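Local coordinates for post-proline cleaving enzyme (Rickettsia typhi, PDB 4HVT), which probably cleaves short peptides after proline as a serine-type oligopeptidase, with an alpha/beta-hydrolase domain joined to a beta-propeller, at residues 36-47 against 671-679; 414-422 against 494-502. All blocks are in the same frame, centred on the assembly; numbering follows the deposited sequence. Where two conformers were deposited one is given.

Both interactions lie in one chain: interaction 1 joins its two ends, interaction 2 parts closer together in sequence. Interaction 1 sets helix 34-51, close to the N-terminus, on strand 672-677, an outermost strand of the eight-stranded mixed sheet of the alpha/beta-hydrolase domain. Interaction 2 joins the turn between strands 410-415 and 422-426 of a four-stranded propeller sheet to the loop that leads into helix 498-505. Along the chain, 414-422 and 494-502 both fall between the two segments of interaction 1. The contact centres lie about 32 Å apart and the nearest atoms about 14 Å. The N-terminal helix thus packs on the C-terminal catalytic domain, as in prolyl oligopeptidases, while interaction 2 bridges the two domains.

Interaction 1 of 2, residues 36-47 against 671-679; sequences LEWAKERTSKTE and KTYFLESKD
Thr43 and Thr46 both carry OG1 beside the backbone N (chi1 -63° and -73°), which turns the two hydroxyls of the helix onto backbone N-H groups of strand 672-677. Glu676 N donates to Thr43 OG1 at 2.9 Å, and Phe674 N donates to Thr46 OG1 at 3.0 Å in an almost straight bond. Thr43 OG1 in turn donates to Ala39 O one turn back, from above the carbonyl plane, and accepts a hydrogen bond from a water that also donates to Glu676 O. Between these two bonds, Thr43 CA rests 3.4 Å from Phe674 O in a CA-H...O contact. The Phe674 side chain, CG anti to its N, reaches toward the helix: Trp38 presents an edge to its face in a T-shaped pair (centroids 5.6 Å apart), and Ala39 O meets its edge. Arg42 CD lies over one face of the Trp38 ring, near its rim, and the Arg42 guanidinium pairs with Glu661. The extended Glu676 chain runs alongside Ala39, with OE1 3.2 Å from Ala39 CB, and its carboxylate forms a salt bridge with Arg658. On the other flank, Leu675 CD2 packs 3.6 Å from Glu47 CG and also against Thr46 CG2. The helix and strand axes approach to 6.6 Å at 122°, an alpha-on-beta packing in which an N-terminal helix lies on an outermost strand of the alpha/beta-hydrolase sheet.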
loop_
_atom_site.group_PDB
_atom_site.type_symbol
_atom_site.label_atom_id
_atom_site.label_comp_id
_atom_site.label_asym_id
_atom_site.label_seq_id
_atom_site.Cartn_x
_atom_site.Cartn_y
_atom_site.Cartn_z
ATOM N N LEU A 36 -3.578 17.115 21.759
ATOM C CA LEU A 36 -2.895 15.904 22.279
ATOM C C LEU A 36 -3.439 15.421 23.620
ATOM O O LEU A 36 -3.622 14.215 23.828
ATOM C CB LEU A 36 -1.386 16.115 22.398
ATOM C CG LEU A 36 -0.696 16.464 21.088
ATOM C CD1 LEU A 36 0.745 16.879 21.359
ATOM C CD2 LEU A 36 -0.771 15.303 20.104
ATOM N N GLU A 37 -3.717 16.357 24.519
ATOM C CA GLU A 37 -4.307 16.033 25.797
ATOM C C GLU A 37 -5.729 15.453 25.636
ATOM O O GLU A 37 -6.043 14.424 26.217
ATOM C CB GLU A 37 -4.329 17.253 26.719
ATOM N N TRP A 38 -6.541 16.111 24.812
ATOM C CA TRP A 38 -7.906 15.699 24.515
ATOM C C TRP A 38 -7.853 14.269 23.981
ATOM O O TRP A 38 -8.552 13.393 24.462
ATOM C CB TRP A 38 -8.531 16.683 23.490
ATOM C CG TRP A 38 -9.952 16.337 23.051
ATOM C CD1 TRP A 38 -11.082 16.778 23.601
ATOM C CD2 TRP A 38 -10.340 15.524 21.935
ATOM N NE1 TRP A 38 -12.182 16.294 22.937
ATOM C CE2 TRP A 38 -11.748 15.495 21.912
ATOM C CE3 TRP A 38 -9.632 14.810 20.967
ATOM C CZ2 TRP A 38 -12.474 14.787 20.956
ATOM C CZ3 TRP A 38 -10.346 14.113 20.024
ATOM C CH2 TRP A 38 -11.760 14.094 20.028
ATOM N N ALA A 39 -6.992 14.063 22.986
ATOM C CA ALA A 39 -6.847 12.767 22.370
ATOM C C ALA A 39 -6.346 11.683 23.327
ATOM O O ALA A 39 -6.885 10.581 23.286
ATOM C CB ALA A 39 -5.946 12.870 21.135
ATOM N N LYS A 40 -5.304 11.973 24.123
ATOM C CA LYS A 40 -4.765 11.037 25.164
ATOM C C LYS A 40 -5.815 10.556 26.135
ATOM O O LYS A 40 -5.884 9.358 26.454
ATOM C CB LYS A 40 -3.614 11.697 25.940
ATOM N N GLU A 41 -6.653 11.487 26.575
ATOM C CA GLU A 41 -7.726 11.170 27.530
ATOM C C GLU A 41 -8.767 10.242 26.937
ATOM O O GLU A 41 -9.180 9.286 27.577
ATOM C CB GLU A 41 -8.405 12.437 28.070
ATOM C CG GLU A 41 -7.842 12.846 29.415
ATOM C CD GLU A 41 -6.319 12.827 29.393
ATOM O OE1 GLU A 41 -5.731 11.887 30.000
ATOM O OE2 GLU A 41 -5.715 13.712 28.738
ATOM N N ARG A 42 -9.169 10.512 25.701
ATOM C CA ARG A 42 -10.157 9.678 25.057
ATOM C C ARG A 42 -9.557 8.341 24.735
ATOM O O ARG A 42 -10.240 7.335 24.846
ATOM C CB ARG A 42 -10.764 10.334 23.833
ATOM C CG ARG A 42 -11.558 11.561 24.207
ATOM C CD ARG A 42 -12.224 12.144 22.982
ATOM N NE ARG A 42 -13.601 11.687 22.939
ATOM C CZ ARG A 42 -14.584 12.215 23.648
ATOM N NH1 ARG A 42 -15.801 11.689 23.565
ATOM N NH2 ARG A 42 -14.360 13.251 24.449
ATOM N N THR A 43 -8.290 8.324 24.323
ATOM C CA THR A 43 -7.595 7.062 24.041
ATOM C C THR A 43 -7.486 6.203 25.305
ATOM O O THR A 43 -7.724 5.009 25.248
ATOM C CB THR A 43 -6.212 7.342 23.480
ATOM O OG1 THR A 43 -6.383 8.029 22.237
ATOM C CG2 THR A 43 -5.406 6.101 23.289
ATOM N N SER A 44 -7.110 6.822 26.417
ATOM C CA SER A 44 -6.997 6.087 27.678
ATOM C C SER A 44 -8.352 5.525 28.102
ATOM O O SER A 44 -8.444 4.347 28.446
ATOM C CB SER A 44 -6.398 6.977 28.762
ATOM O OG SER A 44 -5.084 7.318 28.377
ATOM N N LYS A 45 -9.396 6.338 28.035
ATOM C CA LYS A 45 -10.747 5.852 28.370
ATOM C C LYS A 45 -11.065 4.645 27.505
ATOM O O LYS A 45 -11.634 3.643 28.022
ATOM C CB LYS A 45 -11.805 6.933 28.133
ATOM N N THR A 46 -10.712 4.741 26.210
ATOM C CA THR A 46 -11.062 3.686 25.267
ATOM C C THR A 46 -10.303 2.425 25.601
ATOM O O THR A 46 -10.902 1.338 25.664
ATOM C CB THR A 46 -10.843 4.069 23.803
ATOM O OG1 THR A 46 -11.858 4.989 23.425
ATOM C CG2 THR A 46 -10.930 2.852 22.908
ATOM N N GLU A 47 -9.013 2.560 25.876
ATOM C CA GLU A 47 -8.197 1.368 26.113
ATOM C C GLU A 47 -8.653 0.665 27.394
ATOM O O GLU A 47 -8.823 -0.562 27.403
ATOM C CB GLU A 47 -6.693 1.685 26.122
ATOM C CG GLU A 47 -6.110 1.896 24.735
ATOM C CD GLU A 47 -4.608 1.680 24.701
ATOM O OE1 GLU A 47 -3.893 2.287 25.535
ATOM O OE2 GLU A 47 -4.145 0.893 23.848
ATOM N N LYS A 671 -22.404 4.927 20.634
ATOM C CA LYS A 671 -21.238 4.610 21.453
ATOM C C LYS A 671 -20.019 4.607 20.541
ATOM O O LYS A 671 -20.085 3.982 19.498
ATOM C CB LYS A 671 -21.432 3.234 22.052
ATOM C CG LYS A 671 -20.342 2.722 22.955
ATOM C CD LYS A 671 -20.348 3.369 24.303
ATOM C CE LYS A 671 -19.092 2.962 25.058
ATOM N NZ LYS A 671 -19.136 3.384 26.476
ATOM N N THR A 672 -18.986 5.367 20.888
ATOM C CA THR A 672 -17.735 5.430 20.069
ATOM C C THR A 672 -16.516 5.108 20.942
ATOM O O THR A 672 -16.516 5.419 22.170
ATOM C CB THR A 672 -17.460 6.801 19.450
ATOM O OG1 THR A 672 -17.108 7.699 20.501
ATOM C CG2 THR A 672 -18.664 7.317 18.687
ATOM N N TYR A 673 -15.499 4.548 20.274
ATOM C CA TYR A 673 -14.215 4.173 20.822
ATOM C C TYR A 673 -13.229 4.913 19.923
ATOM O O TYR A 673 -13.437 4.974 18.728
ATOM C CB TYR A 673 -14.034 2.613 20.775
ATOM C CG TYR A 673 -14.990 1.908 21.735
ATOM C CD1 TYR A 673 -14.613 1.681 23.036
ATOM C CD2 TYR A 673 -16.269 1.495 21.336
ATOM C CE1 TYR A 673 -15.475 1.083 23.946
ATOM C CE2 TYR A 673 -17.144 0.906 22.244
ATOM C CZ TYR A 673 -16.724 0.689 23.532
ATOM O OH TYR A 673 -17.551 0.092 24.460
ATOM N N PHE A 674 -12.228 5.525 20.523
ATOM C CA PHE A 674 -11.258 6.367 19.841
ATOM C C PHE A 674 -9.862 6.016 20.308
ATOM O O PHE A 674 -9.629 5.944 21.511
ATOM C CB PHE A 674 -11.598 7.817 20.155
ATOM C CG PHE A 674 -10.639 8.813 19.581
ATOM C CD1 PHE A 674 -10.780 9.223 18.265
ATOM C CD2 PHE A 674 -9.559 9.270 20.326
ATOM C CE1 PHE A 674 -9.877 10.124 17.688
ATOM C CE2 PHE A 674 -8.659 10.193 19.776
ATOM C CZ PHE A 674 -8.814 10.612 18.453
ATOM N N LEU A 675 -8.918 5.893 19.356
ATOM C CA LEU A 675 -7.532 5.538 19.628
ATOM C C LEU A 675 -6.645 6.436 18.763
ATOM O O LEU A 675 -6.640 6.320 17.505
ATOM C CB LEU A 675 -7.245 4.077 19.279
ATOM C CG LEU A 675 -7.971 3.019 20.131
ATOM C CD1 LEU A 675 -7.775 1.708 19.465
ATOM C CD2 LEU A 675 -7.367 2.963 21.499
ATOM N N GLU A 676 -5.879 7.281 19.434
ATOM C CA GLU A 676 -4.948 8.158 18.759
ATOM C C GLU A 676 -3.534 7.681 19.076
ATOM O O GLU A 676 -3.126 7.686 20.229
ATOM C CB GLU A 676 -5.129 9.622 19.128
ATOM C CG GLU A 676 -4.040 10.469 18.419
ATOM C CD GLU A 676 -4.331 11.913 18.283
ATOM O OE1 GLU A 676 -3.625 12.708 18.972
ATOM O OE2 GLU A 676 -5.292 12.279 17.569
ATOM N N SER A 677 -2.808 7.237 18.063
ATOM C CA SER A 677 -1.421 6.820 18.216
ATOM C C SER A 677 -0.417 7.909 18.065
ATOM O O SER A 677 -0.516 8.678 17.120
ATOM C CB SER A 677 -1.038 5.704 17.240
ATOM O OG SER A 677 0.394 5.582 17.188
ATOM N N LYS A 678 0.559 7.951 18.977
ATOM C CA LYS A 678 1.628 8.965 18.981
ATOM C C LYS A 678 2.499 8.950 17.770
ATOM O O LYS A 678 2.901 10.014 17.264
ATOM C CB LYS A 678 2.554 8.788 20.212
ATOM N N ASP A 679 2.787 7.773 17.255
ATOM C CA ASP A 679 3.813 7.646 16.200
ATOM C C ASP A 679 3.606 6.581 15.132
ATOM O O ASP A 679 4.549 6.323 14.369
ATOM C CB ASP A 679 5.179 7.346 16.837
ATOM C CG ASP A 679 5.145 6.139 17.715
ATOM O OD1 ASP A 679 4.239 5.307 17.585
ATOM O OD2 ASP A 679 6.014 6.011 18.594
HETATM O O HOH W 1 -3.488 9.593 22.280
#

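Interaction 2 of 2, residues 414-422 against 494-502; sequences IENSIVPPT and PYFSRIKNE. With EDO (1,2-ethanediol), chain G.
Phe496 fits into the 414-422 turn, and its backbone N donates to Glu415 OE1 at 2.8 Å, using the lone pair turned away from the other carboxylate oxygen. With CG anti to the backbone N (chi1 -175°), the ring points into the turn and is held from several directions. Pro420 CA sits over the centre of one face, 3.7 Å from the centroid in a CH-pi contact, while Asn501 ND2 lies over the opposite face toward the rim. Asn416 O and the carbonyl carbon of Ile418 come up at the edge, and Pro421 CD approaches Phe496 CD1 at 4.0 Å. The same Asn501 ND2 donates to Ser417 O at 2.9 Å, in the carbonyl plane and close to its own amide plane; one nitrogen thus bonds the turn and sits near the rim of the ring.

Three waters fill in the bonding: one joins Glu415 OE1 to Phe496 O, another Ser417 N to Pro494 O, and a third Ser417 O to Tyr495 O and Ser497 N. A 1,2-ethanediol, probably from the crystallisation liquor, lies beside Glu415 OE2. Behind this shell, Asn416 OD1 accepts from Ile418 N in an Asx turn, and Ser497 OG caps the helix bearing Asn501 by accepting from Lys500 N.

The last propeller blade (398-436) thus meets the loop entering helix 498-505 of the alpha/beta-hydrolase domain. Farther out, Phe442 pairs edge-to-face with Phe496, Ser417 and Ile418 touch strands 447-455 and 461-469, and helix 498-505 packs against helix 56-67.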
loop_
_atom_site.group_PDB
_atom_site.type_symbol
_atom_site.label_atom_id
_atom_site.label_comp_id
_atom_site.label_asym_id
_atom_site.label_seq_id
_atom_site.Cartn_x
_atom_site.Cartn_y
_atom_site.Cartn_z
ATOM N N ILE A 414 2.737 -18.147 -3.710
ATOM C CA ILE A 414 1.375 -18.443 -4.158
ATOM C C ILE A 414 0.589 -18.780 -2.882
ATOM O O ILE A 414 1.105 -19.476 -1.968
ATOM C CB ILE A 414 1.250 -19.586 -5.186
ATOM C CG1 ILE A 414 2.265 -19.470 -6.329
ATOM C CG2 ILE A 414 -0.127 -19.642 -5.803
ATOM C CD1 ILE A 414 2.392 -20.653 -7.241
ATOM N N GLU A 415 -0.635 -18.290 -2.828
ATOM C CA GLU A 415 -1.509 -18.443 -1.666
ATOM C C GLU A 415 -2.957 -18.289 -2.109
ATOM O O GLU A 415 -3.253 -17.951 -3.281
ATOM C CB GLU A 415 -1.231 -17.347 -0.633
ATOM C CG GLU A 415 -1.668 -15.938 -1.069
ATOM C CD GLU A 415 -0.974 -14.903 -0.242
ATOM O OE1 GLU A 415 -1.559 -14.369 0.726
ATOM O OE2 GLU A 415 0.225 -14.614 -0.525
ATOM N N ASN A 416 -3.873 -18.531 -1.153
ATOM C CA ASN A 416 -5.236 -18.065 -1.318
ATOM C C ASN A 416 -5.767 -17.704 0.052
ATOM O O ASN A 416 -5.068 -17.728 1.030
ATOM C CB ASN A 416 -6.121 -19.058 -2.140
ATOM C CG ASN A 416 -6.583 -20.279 -1.359
ATOM O OD1 ASN A 416 -6.668 -20.224 -0.138
ATOM N ND2 ASN A 416 -6.916 -21.392 -2.067
ATOM N N SER A 417 -6.987 -17.227 0.125
ATOM C CA SER A 417 -7.442 -16.645 1.379
ATOM C C SER A 417 -7.406 -17.631 2.552
ATOM O O SER A 417 -7.327 -17.191 3.696
ATOM C CB SER A 417 -8.842 -16.079 1.195
ATOM O OG SER A 417 -9.301 -15.371 2.348
ATOM N N ILE A 418 -7.474 -18.939 2.274
ATOM C CA ILE A 418 -7.543 -19.942 3.350
ATOM C C ILE A 418 -6.367 -20.949 3.326
ATOM O O ILE A 418 -6.283 -21.810 4.195
ATOM C CB ILE A 418 -8.890 -20.716 3.403
ATOM C CG1 ILE A 418 -9.170 -21.474 2.106
ATOM C CG2 ILE A 418 -10.048 -19.786 3.773
ATOM C CD1 ILE A 418 -10.363 -22.425 2.144
ATOM N N VAL A 419 -5.457 -20.808 2.384
ATOM C CA VAL A 419 -4.292 -21.683 2.278
ATOM C C VAL A 419 -3.029 -20.829 2.470
ATOM O O VAL A 419 -2.819 -19.907 1.705
ATOM C CB VAL A 419 -4.249 -22.436 0.918
ATOM C CG1 VAL A 419 -3.017 -23.322 0.901
ATOM C CG2 VAL A 419 -5.530 -23.257 0.702
ATOM N N PRO A 420 -2.192 -21.124 3.493
ATOM C CA PRO A 420 -1.057 -20.261 3.734
ATOM C C PRO A 420 -0.108 -20.211 2.520
ATOM O O PRO A 420 -0.023 -21.178 1.756
ATOM C CB PRO A 420 -0.336 -20.899 4.934
ATOM C CG PRO A 420 -1.396 -21.644 5.644
ATOM C CD PRO A 420 -2.348 -22.115 4.578
ATOM N N PRO A 421 0.606 -19.091 2.385
ATOM C CA PRO A 421 1.518 -18.937 1.264
ATOM C C PRO A 421 2.613 -19.966 1.291
ATOM O O PRO A 421 3.120 -20.363 2.383
ATOM C CB PRO A 421 2.100 -17.537 1.435
ATOM C CG PRO A 421 1.078 -16.828 2.308
ATOM C CD PRO A 421 0.550 -17.891 3.229
ATOM N N THR A 422 2.921 -20.474 0.095
ATOM C CA THR A 422 4.113 -21.282 -0.143
ATOM C C THR A 422 5.115 -20.415 -0.884
ATOM O O THR A 422 4.738 -19.617 -1.773
ATOM C CB THR A 422 3.802 -22.523 -0.979
ATOM O OG1 THR A 422 2.920 -23.398 -0.264
ATOM C CG2 THR A 422 5.085 -23.340 -1.318
ATOM N N PRO A 494 -7.907 -10.957 -2.511
ATOM C CA PRO A 494 -8.141 -11.825 -1.314
ATOM C C PRO A 494 -6.888 -12.656 -0.836
ATOM O O PRO A 494 -6.835 -13.870 -1.021
ATOM C CB PRO A 494 -9.268 -12.740 -1.759
ATOM C CG PRO A 494 -9.151 -12.814 -3.211
ATOM C CD PRO A 494 -8.682 -11.435 -3.647
ATOM N N TYR A 495 -5.921 -11.969 -0.226
ATOM C CA TYR A 495 -4.746 -12.658 0.310
ATOM C C TYR A 495 -5.008 -13.384 1.622
ATOM O O TYR A 495 -6.055 -13.191 2.298
ATOM C CB TYR A 495 -3.578 -11.692 0.483
ATOM C CG TYR A 495 -3.818 -10.681 1.559
ATOM C CD1 TYR A 495 -4.459 -9.475 1.284
ATOM C CD2 TYR A 495 -3.421 -10.935 2.851
ATOM C CE1 TYR A 495 -4.698 -8.564 2.299
ATOM C CE2 TYR A 495 -3.647 -10.049 3.871
ATOM C CZ TYR A 495 -4.263 -8.853 3.578
ATOM O OH TYR A 495 -4.509 -7.967 4.592
ATOM N N PHE A 496 -4.085 -14.268 1.974
ATOM C CA PHE A 496 -4.171 -15.029 3.204
ATOM C C PHE A 496 -3.851 -14.111 4.359
ATOM O O PHE A 496 -2.771 -13.508 4.395
ATOM C CB PHE A 496 -3.135 -16.197 3.199
ATOM C CG PHE A 496 -3.254 -17.107 4.395
ATOM C CD1 PHE A 496 -2.542 -16.850 5.569
ATOM C CD2 PHE A 496 -4.115 -18.169 4.360
ATOM C CE1 PHE A 496 -2.636 -17.678 6.661
ATOM C CE2 PHE A 496 -4.219 -19.019 5.447
ATOM C CZ PHE A 496 -3.505 -18.755 6.600
ATOM N N SER A 497 -4.800 -13.937 5.274
ATOM C CA SER A 497 -4.557 -13.215 6.521
ATOM C C SER A 497 -4.567 -14.146 7.703
ATOM O O SER A 497 -5.627 -14.634 8.111
ATOM C CB SER A 497 -5.620 -12.139 6.734
ATOM O OG SER A 497 -5.425 -11.515 8.015
ATOM N N ARG A 498 -3.397 -14.341 8.286
ATOM C CA ARG A 498 -3.278 -15.175 9.441
ATOM C C ARG A 498 -4.106 -14.625 10.605
ATOM O O ARG A 498 -4.784 -15.374 11.303
ATOM C CB ARG A 498 -1.814 -15.296 9.815
ATOM C CG ARG A 498 -1.580 -16.424 10.728
ATOM C CD ARG A 498 -0.110 -16.712 10.886
ATOM N NE ARG A 498 -0.027 -17.504 12.080
ATOM C CZ ARG A 498 1.056 -17.659 12.815
ATOM N NH1 ARG A 498 2.198 -17.118 12.439
ATOM N NH2 ARG A 498 0.980 -18.412 13.900
ATOM N N ILE A 499 -4.063 -13.310 10.816
ATOM C CA ILE A 499 -4.778 -12.756 11.945
ATOM C C ILE A 499 -6.294 -12.959 11.783
ATOM O O ILE A 499 -6.978 -13.378 12.705
ATOM C CB ILE A 499 -4.497 -11.246 12.148
ATOM C CG1 ILE A 499 -3.022 -10.982 12.480
ATOM C CG2 ILE A 499 -5.380 -10.730 13.271
ATOM C CD1 ILE A 499 -2.648 -11.339 13.909
ATOM N N LYS A 500 -6.839 -12.599 10.634
ATOM C CA LYS A 500 -8.280 -12.726 10.440
ATOM C C LYS A 500 -8.693 -14.192 10.484
ATOM O O LYS A 500 -9.667 -14.556 11.114
ATOM C CB LYS A 500 -8.720 -12.080 9.110
ATOM N N ASN A 501 -7.928 -15.065 9.812
ATOM C CA ASN A 501 -8.295 -16.466 9.797
ATOM C C ASN A 501 -8.251 -17.113 11.170
ATOM O O ASN A 501 -9.125 -17.901 11.531
ATOM C CB ASN A 501 -7.377 -17.260 8.847
ATOM C CG ASN A 501 -7.703 -17.009 7.380
ATOM O OD1 ASN A 501 -8.801 -16.551 7.043
ATOM N ND2 ASN A 501 -6.742 -17.237 6.511
ATOM N N GLU A 502 -7.209 -16.799 11.933
ATOM C CA GLU A 502 -7.034 -17.454 13.237
ATOM C C GLU A 502 -7.799 -16.789 14.362
ATOM O O GLU A 502 -8.323 -17.465 15.212
ATOM C CB GLU A 502 -5.571 -17.520 13.612
ATOM C CG GLU A 502 -4.734 -18.314 12.626
ATOM C CD GLU A 502 -3.707 -19.125 13.332
ATOM O OE1 GLU A 502 -4.146 -20.136 13.958
ATOM O OE2 GLU A 502 -2.502 -18.776 13.244
HETATM C C1 EDO G . 3.911 -12.640 1.259
HETATM O O1 EDO G . 3.757 -11.263 0.932
HETATM C C2 EDO G . 2.593 -13.389 1.176
HETATM O O2 EDO G . 1.717 -12.728 0.278
HETATM O O HOH W 2 -0.315 -13.312 3.048
HETATM O O HOH W 3 -7.856 -16.200 -2.503
HETATM O O HOH W 4 -7.582 -14.449 4.516
#